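PDB 5Z9J: putative P450-like enzyme from Streptomyces himastatinicus ATCC 53653, which binds haem and probably works as a cytochrome P450-type monooxygenase in bacterial secondary metabolism. Local coordinates for residues Arg264-Val270 and Val361-Asp366; Glu276-Tyr280 and Asp326-Arg332; Lys120-Val126 and Ala391-Thr397. All coordinates share one frame; numbering follows the deposited sequence.

In the fold
All three contacts belong to the helix-rich cytochrome P450 fold, and all lie away from the annotated ligand sites. Interaction 2 is the buried one: a network of carboxylate and guanidinium groups, flanked by aromatic rings, ties helix 270-280 to the 326-332 loop. Interactions 1 and 3 are only partly buried. Interaction 1 joins the turn before that same helix to helix 350-367 through a salt bridge at the surface and apolar side chains further in, whereas interaction 3 pairs two strands mainly through backbone bonds. Interaction 1 touches both others, through Leu269 against Gly331 and Leu364 against Leu125; interactions 2 and 3 remain about 10 Å apart at their nearest atoms.

Interaction 1 (Arg264-Val270 and Val361-Asp366)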
loop_
_atom_site.group_PDB
_atom_site.type_symbol
_atom_site.label_atom_id
_atom_site.label_comp_id
_atom_site.label_asym_id
_atom_site.label_seq_id
_atom_site.Cartn_x
_atom_site.Cartn_y
_atom_site.Cartn_z
ATOM N N ARG A 264 -25.130 0.818 -7.251
ATOM C CA ARG A 264 -25.658 1.105 -8.589
ATOM C C ARG A 264 -26.843 2.094 -8.521
ATOM O O ARG A 264 -26.981 2.973 -9.366
ATOM C CB ARG A 264 -26.077 -0.196 -9.272
ATOM C CG ARG A 264 -24.864 -1.107 -9.493
ATOM C CD ARG A 264 -25.235 -2.513 -9.991
ATOM N NE ARG A 264 -24.079 -3.322 -10.447
ATOM C CZ ARG A 264 -23.105 -2.959 -11.294
ATOM N NH1 ARG A 264 -23.104 -1.772 -11.867
ATOM N NH2 ARG A 264 -22.117 -3.807 -11.601
ATOM N N ALA A 265 -27.713 1.933 -7.520
ATOM C CA ALA A 265 -28.890 2.795 -7.356
ATOM C C ALA A 265 -28.607 4.213 -6.868
ATOM O O ALA A 265 -29.325 5.151 -7.222
ATOM C CB ALA A 265 -29.896 2.137 -6.352
ATOM N N ASP A 266 -27.556 4.319 -6.057
ATOM C CA ASP A 266 -27.092 5.521 -5.368
ATOM C C ASP A 266 -25.567 5.639 -5.546
ATOM O O ASP A 266 -24.816 5.121 -4.740
ATOM C CB ASP A 266 -27.506 5.405 -3.872
ATOM C CG ASP A 266 -27.193 6.661 -3.017
ATOM O OD1 ASP A 266 -26.723 7.685 -3.545
ATOM O OD2 ASP A 266 -27.429 6.600 -1.772
ATOM N N ARG A 267 -25.121 6.293 -6.628
ATOM C CA ARG A 267 -23.712 6.412 -6.959
ATOM C C ARG A 267 -22.923 7.347 -6.030
ATOM O O ARG A 267 -21.695 7.434 -6.097
ATOM C CB ARG A 267 -23.597 6.816 -8.437
ATOM C CG ARG A 267 -24.139 5.679 -9.314
ATOM C CD ARG A 267 -23.111 4.545 -9.272
ATOM N NE ARG A 267 -21.941 5.068 -9.987
ATOM C CZ ARG A 267 -21.725 4.916 -11.299
ATOM N NH1 ARG A 267 -22.487 4.108 -12.031
ATOM N NH2 ARG A 267 -20.677 5.492 -11.866
ATOM N N SER A 268 -23.604 8.037 -5.135
ATOM C CA SER A 268 -22.910 8.863 -4.163
ATOM C C SER A 268 -22.260 7.959 -3.089
ATOM O O SER A 268 -21.509 8.432 -2.235
ATOM C CB SER A 268 -23.871 9.861 -3.524
ATOM O OG SER A 268 -24.739 9.196 -2.618
ATOM N N LEU A 269 -22.555 6.657 -3.130
ATOM C CA LEU A 269 -21.975 5.718 -2.149
ATOM C C LEU A 269 -20.564 5.240 -2.458
ATOM O O LEU A 269 -19.921 4.603 -1.607
ATOM C CB LEU A 269 -22.818 4.487 -2.045
ATOM C CG LEU A 269 -24.187 4.709 -1.412
ATOM C CD1 LEU A 269 -24.916 3.401 -1.487
ATOM C CD2 LEU A 269 -24.054 5.220 0.016
ATOM N N VAL A 270 -20.086 5.512 -3.675
ATOM C CA VAL A 270 -18.802 4.963 -4.082
ATOM C C VAL A 270 -17.624 5.326 -3.136
ATOM O O VAL A 270 -16.906 4.439 -2.725
ATOM C CB VAL A 270 -18.455 5.377 -5.524
ATOM C CG1 VAL A 270 -17.100 4.859 -5.868
ATOM C CG2 VAL A 270 -19.482 4.794 -6.507
ATOM N N VAL A 361 -13.704 2.407 -10.292
ATOM C CA VAL A 361 -14.925 1.688 -10.009
ATOM C C VAL A 361 -16.117 2.233 -10.782
ATOM O O VAL A 361 -16.905 1.466 -11.340
ATOM C CB VAL A 361 -15.243 1.742 -8.528
ATOM C CG1 VAL A 361 -16.666 1.187 -8.263
ATOM C CG2 VAL A 361 -14.188 0.938 -7.757
ATOM N N GLU A 362 -16.242 3.563 -10.800
ATOM C CA GLU A 362 -17.317 4.227 -11.496
ATOM C C GLU A 362 -17.308 3.845 -12.961
ATOM O O GLU A 362 -18.348 3.543 -13.533
ATOM C CB GLU A 362 -17.205 5.744 -11.347
ATOM C CG GLU A 362 -17.656 6.226 -9.988
ATOM C CD GLU A 362 -17.464 7.714 -9.836
ATOM O OE1 GLU A 362 -16.700 8.351 -10.637
ATOM O OE2 GLU A 362 -18.079 8.273 -8.907
ATOM N N ILE A 363 -16.130 3.911 -13.584
ATOM C CA ILE A 363 -16.096 3.625 -14.982
ATOM C C ILE A 363 -16.306 2.122 -15.266
ATOM O O ILE A 363 -16.976 1.783 -16.240
ATOM C CB ILE A 363 -14.790 4.151 -15.624
ATOM C CG1 ILE A 363 -14.893 5.669 -15.712
ATOM C CG2 ILE A 363 -14.619 3.577 -17.032
ATOM C CD1 ILE A 363 -13.618 6.362 -16.230
ATOM N N LEU A 364 -15.824 1.229 -14.401
ATOM C CA LEU A 364 -16.140 -0.193 -14.549
ATOM C C LEU A 364 -17.641 -0.410 -14.451
ATOM O O LEU A 364 -18.206 -1.211 -15.199
ATOM C CB LEU A 364 -15.391 -1.070 -13.502
ATOM C CG LEU A 364 -13.898 -1.337 -13.881
ATOM C CD1 LEU A 364 -13.150 -2.129 -12.791
ATOM C CD2 LEU A 364 -13.847 -2.110 -15.190
ATOM N N LEU A 365 -18.300 0.285 -13.535
ATOM C CA LEU A 365 -19.764 0.109 -13.385
ATOM C C LEU A 365 -20.609 0.546 -14.592
ATOM O O LEU A 365 -21.682 -0.030 -14.859
ATOM C CB LEU A 365 -20.245 0.874 -12.170
ATOM C CG LEU A 365 -19.837 0.337 -10.800
ATOM C CD1 LEU A 365 -20.408 1.221 -9.736
ATOM C CD2 LEU A 365 -20.319 -1.099 -10.626
ATOM N N ASP A 366 -20.131 1.583 -15.285
ATOM C CA ASP A 366 -20.833 2.211 -16.391
ATOM C C ASP A 366 -20.545 1.527 -17.725
ATOM O O ASP A 366 -21.454 1.356 -18.525
ATOM C CB ASP A 366 -20.510 3.700 -16.440
ATOM C CG ASP A 366 -21.237 4.485 -15.361
ATOM O OD1 ASP A 366 -22.303 3.994 -14.828
ATOM O OD2 ASP A 366 -20.724 5.578 -15.015
HETATM O O HOH W 1 -19.267 -3.199 -12.998
#
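The turn between helices 257-265 and 270-280, which correspond to J and K of the cytochrome P450 fold, meets helix 350-367, the L helix that follows the haem-ligating Cys347, through Arg264, Arg267 and Val270. Arg267 makes the polar link. Its chain folds back on itself at the second and third torsions (chi2 -73°, chi3 -68°), bringing the guanidinium end-on to Asp366, with NH1 2.8 Å from OD1 and NH2 3.2 Å from OD2. Both bonds are fairly straight, and both oxygens lie near the guanidinium plane. The carboxylate is turned 34° from that plane, and the two nitrogens meet its oxygens from above the carboxylate plane. This salt bridge sits at the exposed edge of the contact. Next to it, a face of the Arg267 guanidinium rests on CB and CD1 of Leu365, while NH2 comes 3.5 Å from CB of Glu362. Leu365 also carries Arg264, whose extended chain lays a guanidinium face over CD2, with CZ 3.4 Å from that methyl. Arg264 NE is salt-bridged to Asp260, and its NH2 gives a bond of 3.2 Å to the oxygen of water 1, which is weakly linked to Leu364 O. On the buried side the chemistry turns apolar: Val270 CG1 faces Val361 CG1 at 4.4 Å, and Val270 CG2 touches Glu362 CG at 4.2 Å. Val263 of helix 257-265 packs on both Val270 and Leu365; Val361 and Leu364 also reach Met250 of helix 240-255, while Ile363, pointing away from the contact, is set against helix 96-116.

Interaction 2 (Glu276-Tyr280 and Asp326-Arg332); sequences ESMRY and DVFDAGR
Glu276 OE2 is gripped by three donors: Asp329 N at 2.7 Å, Arg332 NE at 2.7 Å and Arg279 NH2 at 2.9 Å. Glu276 and Arg279 form the ExxR motif of the P450 K helix, and Arg332, from the loop between helices 312-315 and 350-367, completes the family's Glu-Arg-Arg triad, generally regarded as a stabilising element of the fold. Asp329 N uses the anti lone pair of OE2, whereas Arg332 NE comes in on the syn side in a nearly straight bond (174°). Arg279 takes the carboxylate side-on, its NE turned to OE1. The two guanidiniums, their planes 63° apart, gather round this one anion. Second-shell carbonyls hold them: Val327 O takes Arg332 NH2 at 2.7 Å, Glu323 O takes Arg332 NH1, and Asn316 O and Pro325 O take Arg279 NH1. Beside the charges, Phe328 directs its edge at the face of Tyr280 in a T-shaped pair with centroids 5.2 Å apart. Tyr280 also makes a cation-pi contact with Arg317. With CG anti to the backbone nitrogen (chi1 173°), Glu276 sets CG over the middle of the Phe328 ring, 3.9 Å from the centroid, in a CH-pi contact.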
loop_
_atom_site.group_PDB
_atom_site.type_symbol
_atom_site.label_atom_id
_atom_site.label_comp_id
_atom_site.label_asym_id
_atom_site.label_seq_id
_atom_site.Cartn_x
_atom_site.Cartn_y
_atom_site.Cartn_z
ATOM N N GLU A 276 -14.885 1.362 2.938
ATOM C CA GLU A 276 -15.328 0.113 3.579
ATOM C C GLU A 276 -14.572 -1.073 2.972
ATOM O O GLU A 276 -14.315 -2.062 3.635
ATOM C CB GLU A 276 -16.845 -0.065 3.457
ATOM C CG GLU A 276 -17.428 -1.383 3.933
ATOM C CD GLU A 276 -17.427 -1.521 5.467
ATOM O OE1 GLU A 276 -16.611 -0.861 6.163
ATOM O OE2 GLU A 276 -18.359 -2.177 5.969
ATOM N N SER A 277 -14.207 -0.943 1.692
ATOM C CA SER A 277 -13.390 -1.943 1.046
ATOM C C SER A 277 -12.046 -2.032 1.797
ATOM O O SER A 277 -11.457 -3.100 1.929
ATOM C CB SER A 277 -13.144 -1.586 -0.457
ATOM O OG SER A 277 -12.655 -2.728 -1.110
ATOM N N MET A 278 -11.505 -0.868 2.150
ATOM C CA MET A 278 -10.252 -0.771 2.906
ATOM C C MET A 278 -10.407 -1.335 4.323
ATOM O O MET A 278 -9.554 -2.026 4.842
ATOM C CB MET A 278 -9.761 0.680 2.918
ATOM C CG MET A 278 -9.026 1.037 1.539
ATOM S SD MET A 278 -8.244 2.653 1.672
ATOM C CE MET A 278 -9.647 3.677 1.552
ATOM N N ARG A 279 -11.542 -1.079 4.929
ATOM C CA ARG A 279 -11.687 -1.601 6.288
ATOM C C ARG A 279 -11.691 -3.126 6.256
ATOM O O ARG A 279 -10.878 -3.760 6.923
ATOM C CB ARG A 279 -12.961 -1.069 6.921
ATOM C CG ARG A 279 -13.072 -1.478 8.380
ATOM C CD ARG A 279 -14.479 -1.194 8.830
ATOM N NE ARG A 279 -15.522 -1.951 8.145
ATOM C CZ ARG A 279 -15.893 -3.194 8.473
ATOM N NH1 ARG A 279 -15.262 -3.846 9.458
ATOM N NH2 ARG A 279 -16.876 -3.791 7.809
ATOM N N TYR A 280 -12.508 -3.659 5.339
ATOM C CA TYR A 280 -12.889 -5.072 5.261
ATOM C C TYR A 280 -11.836 -5.996 4.659
ATOM O O TYR A 280 -11.708 -7.168 5.051
ATOM C CB TYR A 280 -14.214 -5.175 4.472
ATOM C CG TYR A 280 -14.776 -6.552 4.312
ATOM C CD1 TYR A 280 -15.671 -7.056 5.244
ATOM C CD2 TYR A 280 -14.405 -7.363 3.231
ATOM C CE1 TYR A 280 -16.189 -8.314 5.116
ATOM C CE2 TYR A 280 -14.941 -8.643 3.090
ATOM C CZ TYR A 280 -15.840 -9.100 4.052
ATOM O OH TYR A 280 -16.398 -10.345 3.995
ATOM N N ASP A 326 -17.922 -7.799 10.824
ATOM C CA ASP A 326 -17.768 -8.778 9.743
ATOM C C ASP A 326 -18.824 -8.600 8.635
ATOM O O ASP A 326 -18.889 -9.374 7.680
ATOM C CB ASP A 326 -17.780 -10.202 10.317
ATOM C CG ASP A 326 -16.528 -10.519 11.136
ATOM O OD1 ASP A 326 -15.520 -9.777 10.998
ATOM O OD2 ASP A 326 -16.528 -11.526 11.884
ATOM N N VAL A 327 -19.626 -7.550 8.757
ATOM C CA VAL A 327 -20.601 -7.232 7.737
ATOM C C VAL A 327 -20.028 -6.181 6.789
ATOM O O VAL A 327 -19.493 -5.173 7.235
ATOM C CB VAL A 327 -21.860 -6.663 8.303
ATOM C CG1 VAL A 327 -22.756 -6.162 7.197
ATOM C CG2 VAL A 327 -22.609 -7.738 9.169
ATOM N N PHE A 328 -20.181 -6.421 5.497
ATOM C CA PHE A 328 -19.737 -5.429 4.505
ATOM C C PHE A 328 -20.833 -4.388 4.281
ATOM O O PHE A 328 -21.902 -4.711 3.765
ATOM C CB PHE A 328 -19.400 -6.084 3.203
ATOM C CG PHE A 328 -18.632 -5.155 2.263
ATOM C CD1 PHE A 328 -17.264 -5.186 2.244
ATOM C CD2 PHE A 328 -19.290 -4.244 1.458
ATOM C CE1 PHE A 328 -16.517 -4.334 1.386
ATOM C CE2 PHE A 328 -18.543 -3.389 0.570
ATOM C CZ PHE A 328 -17.164 -3.439 0.584
ATOM N N ASP A 329 -20.588 -3.148 4.686
ATOM C CA ASP A 329 -21.615 -2.096 4.551
ATOM C C ASP A 329 -21.107 -0.997 3.644
ATOM O O ASP A 329 -20.346 -0.159 4.094
ATOM C CB ASP A 329 -21.953 -1.544 5.933
ATOM C CG ASP A 329 -23.067 -0.541 5.917
ATOM O OD1 ASP A 329 -23.327 0.058 4.861
ATOM O OD2 ASP A 329 -23.736 -0.375 6.972
ATOM N N ALA A 330 -21.588 -0.966 2.400
ATOM C CA ALA A 330 -21.034 -0.055 1.369
ATOM C C ALA A 330 -21.164 1.399 1.766
ATOM O O ALA A 330 -20.367 2.234 1.351
ATOM C CB ALA A 330 -21.710 -0.276 0.021
ATOM N N GLY A 331 -22.111 1.682 2.655
ATOM C CA GLY A 331 -22.338 3.050 3.075
ATOM C C GLY A 331 -21.900 3.279 4.500
ATOM O O GLY A 331 -22.339 4.234 5.136
ATOM N N ARG A 332 -21.063 2.382 5.008
ATOM C CA ARG A 332 -20.694 2.441 6.416
ATOM C C ARG A 332 -20.165 3.803 6.846
ATOM O O ARG A 332 -19.248 4.348 6.225
ATOM C CB ARG A 332 -19.646 1.388 6.755
ATOM C CG ARG A 332 -19.399 1.338 8.276
ATOM C CD ARG A 332 -18.367 0.350 8.653
ATOM N NE ARG A 332 -18.745 -1.027 8.383
ATOM C CZ ARG A 332 -19.318 -1.828 9.290
ATOM N NH1 ARG A 332 -19.666 -1.339 10.481
ATOM N NH2 ARG A 332 -19.593 -3.086 8.984
#

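Interaction 3 (Lys120-Val126 and Ala391-Thr397)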
loop_
_atom_site.group_PDB
_atom_site.type_symbol
_atom_site.label_atom_id
_atom_site.label_comp_id
_atom_site.label_asym_id
_atom_site.label_seq_id
_atom_site.Cartn_x
_atom_site.Cartn_y
_atom_site.Cartn_z
ATOM N N LYS A 120 -12.303 -9.033 -25.471
ATOM C CA LYS A 120 -12.250 -10.107 -24.485
ATOM C C LYS A 120 -13.475 -10.226 -23.585
ATOM O O LYS A 120 -13.813 -9.314 -22.839
ATOM C CB LYS A 120 -10.988 -9.923 -23.634
ATOM C CG LYS A 120 -9.663 -10.104 -24.429
ATOM C CD LYS A 120 -8.423 -9.841 -23.550
ATOM C CE LYS A 120 -7.107 -10.255 -24.239
ATOM N NZ LYS A 120 -6.888 -9.677 -25.592
ATOM N N SER A 121 -14.119 -11.380 -23.640
ATOM C CA SER A 121 -15.289 -11.632 -22.812
ATOM C C SER A 121 -14.887 -12.154 -21.426
ATOM O O SER A 121 -15.686 -12.130 -20.475
ATOM C CB SER A 121 -16.204 -12.606 -23.526
ATOM O OG SER A 121 -15.699 -13.916 -23.439
ATOM N N GLN A 122 -13.636 -12.610 -21.317
ATOM C CA GLN A 122 -13.091 -13.154 -20.071
ATOM C C GLN A 122 -11.691 -12.636 -19.909
ATOM O O GLN A 122 -10.935 -12.649 -20.885
ATOM C CB GLN A 122 -13.053 -14.680 -20.090
ATOM C CG GLN A 122 -14.383 -15.329 -20.300
ATOM C CD GLN A 122 -14.255 -16.817 -20.526
ATOM O OE1 GLN A 122 -13.448 -17.261 -21.341
ATOM N NE2 GLN A 122 -15.074 -17.593 -19.836
ATOM N N PHE A 123 -11.346 -12.147 -18.717
ATOM C CA PHE A 123 -9.971 -11.702 -18.469
ATOM C C PHE A 123 -9.639 -11.503 -17.000
ATOM O O PHE A 123 -10.517 -11.641 -16.108
ATOM C CB PHE A 123 -9.684 -10.413 -19.243
ATOM C CG PHE A 123 -10.594 -9.267 -18.887
ATOM C CD1 PHE A 123 -10.194 -8.318 -17.972
ATOM C CD2 PHE A 123 -11.838 -9.132 -19.485
ATOM C CE1 PHE A 123 -11.029 -7.258 -17.639
ATOM C CE2 PHE A 123 -12.656 -8.074 -19.169
ATOM C CZ PHE A 123 -12.247 -7.138 -18.239
ATOM N N ASP A 124 -8.363 -11.237 -16.724
ATOM C CA ASP A 124 -7.967 -10.910 -15.346
ATOM C C ASP A 124 -7.971 -9.414 -15.102
ATOM O O ASP A 124 -7.117 -8.662 -15.613
ATOM C CB ASP A 124 -6.597 -11.494 -14.986
ATOM C CG ASP A 124 -6.147 -11.149 -13.558
ATOM O OD1 ASP A 124 -6.966 -10.757 -12.701
ATOM O OD2 ASP A 124 -4.946 -11.327 -13.283
ATOM N N LEU A 125 -8.942 -9.005 -14.304
ATOM C CA LEU A 125 -9.144 -7.600 -13.953
ATOM C C LEU A 125 -7.915 -6.974 -13.311
ATOM O O LEU A 125 -7.639 -5.791 -13.512
ATOM C CB LEU A 125 -10.331 -7.459 -12.994
ATOM C CG LEU A 125 -10.796 -6.020 -12.742
ATOM C CD1 LEU A 125 -11.271 -5.374 -14.040
ATOM C CD2 LEU A 125 -11.896 -5.951 -11.705
ATOM N N VAL A 126 -7.197 -7.745 -12.495
ATOM C CA VAL A 126 -5.977 -7.213 -11.884
ATOM C C VAL A 126 -4.913 -6.980 -12.963
ATOM O O VAL A 126 -4.380 -5.867 -13.169
ATOM C CB VAL A 126 -5.420 -8.175 -10.794
ATOM C CG1 VAL A 126 -4.155 -7.619 -10.211
ATOM C CG2 VAL A 126 -6.461 -8.367 -9.690
ATOM N N ALA A 391 -4.652 -11.121 -5.932
ATOM C CA ALA A 391 -3.551 -11.016 -6.915
ATOM C C ALA A 391 -4.032 -11.255 -8.353
ATOM O O ALA A 391 -3.447 -10.746 -9.338
ATOM C CB ALA A 391 -2.446 -12.008 -6.563
ATOM N N THR A 392 -5.102 -12.031 -8.458
ATOM C CA THR A 392 -5.733 -12.379 -9.730
ATOM C C THR A 392 -7.210 -12.260 -9.575
ATOM O O THR A 392 -7.770 -12.751 -8.574
ATOM C CB THR A 392 -5.450 -13.843 -10.149
ATOM O OG1 THR A 392 -5.974 -14.735 -9.136
ATOM C CG2 THR A 392 -4.004 -14.090 -10.291
ATOM N N LEU A 393 -7.879 -11.626 -10.532
ATOM C CA LEU A 393 -9.335 -11.630 -10.471
ATOM C C LEU A 393 -9.928 -11.857 -11.842
ATOM O O LEU A 393 -10.276 -10.883 -12.542
ATOM C CB LEU A 393 -9.859 -10.330 -9.846
ATOM C CG LEU A 393 -11.373 -10.209 -9.660
ATOM C CD1 LEU A 393 -11.988 -11.386 -8.897
ATOM C CD2 LEU A 393 -11.668 -8.873 -8.973
ATOM N N PRO A 394 -10.071 -13.131 -12.237
ATOM C CA PRO A 394 -10.756 -13.453 -13.491
ATOM C C PRO A 394 -12.179 -12.959 -13.496
ATOM O O PRO A 394 -12.954 -13.214 -12.526
ATOM C CB PRO A 394 -10.739 -14.982 -13.545
ATOM C CG PRO A 394 -9.636 -15.375 -12.691
ATOM C CD PRO A 394 -9.565 -14.339 -11.580
ATOM N N VAL A 395 -12.506 -12.200 -14.533
ATOM C CA VAL A 395 -13.855 -11.704 -14.671
ATOM C C VAL A 395 -14.469 -12.107 -16.005
ATOM O O VAL A 395 -13.748 -12.422 -16.979
ATOM C CB VAL A 395 -13.911 -10.190 -14.501
ATOM C CG1 VAL A 395 -13.653 -9.817 -13.040
ATOM C CG2 VAL A 395 -12.935 -9.516 -15.459
ATOM N N VAL A 396 -15.794 -12.183 -16.014
ATOM C CA VAL A 396 -16.521 -12.450 -17.237
ATOM C C VAL A 396 -17.533 -11.333 -17.497
ATOM O O VAL A 396 -18.142 -10.810 -16.570
ATOM C CB VAL A 396 -17.251 -13.818 -17.177
ATOM C CG1 VAL A 396 -18.153 -13.886 -15.960
ATOM C CG2 VAL A 396 -18.053 -14.043 -18.434
ATOM N N THR A 397 -17.685 -10.971 -18.765
ATOM C CA THR A 397 -18.692 -10.021 -19.208
ATOM C C THR A 397 -19.747 -10.796 -19.976
ATOM O O THR A 397 -20.923 -10.438 -19.969
ATOM C CB THR A 397 -18.113 -8.908 -20.111
ATOM O OG1 THR A 397 -17.610 -9.495 -21.314
ATOM C CG2 THR A 397 -16.991 -8.169 -19.406
#
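Strands 122-124 and 394-396 run antiparallel, their axes at 152°, with Phe123 and Val395 as the hydrogen-bonded pair: Val395 N gives 2.6 Å to Phe123 O, and Phe123 N gives 3.0 Å to Val395 O. They belong to the small three-stranded sheet known as beta-3 in P450s, which brings the C-terminal strand beside the start of helix 125-130; strand 372-373 lies on the other side of 392-396. The pairing continues at both ends, from Thr397 N to Ser121 O at 2.9 Å and from Leu125 N to Leu393 O at 2.9 Å. At the helix start Asp124 is the N-cap, and its OD1 serves both elements. With CG anti to the backbone nitrogen (chi1 179°), Asp124 OD1 accepts from Val126 N at 3.0 Å and from Leu393 N, the two donors coming from opposite faces of the carboxylate. Next to this cap, Leu125 and Leu393 lie side by side with their CD2 atoms 4.0 Å apart, and Leu125 extends to Met250 of helix 240-255. Val126 CG2 packs on Leu393 CB at 3.9 Å. A classic beta bulge at Ala391 and Thr392, opposite Thr380, precedes the paired strand. On the face shared by Phe123 and Val395, the valine's CG2 methyl stands over the centre of the aromatic ring, 3.7 Å from its centroid and 12° off the normal, a CH-pi contact.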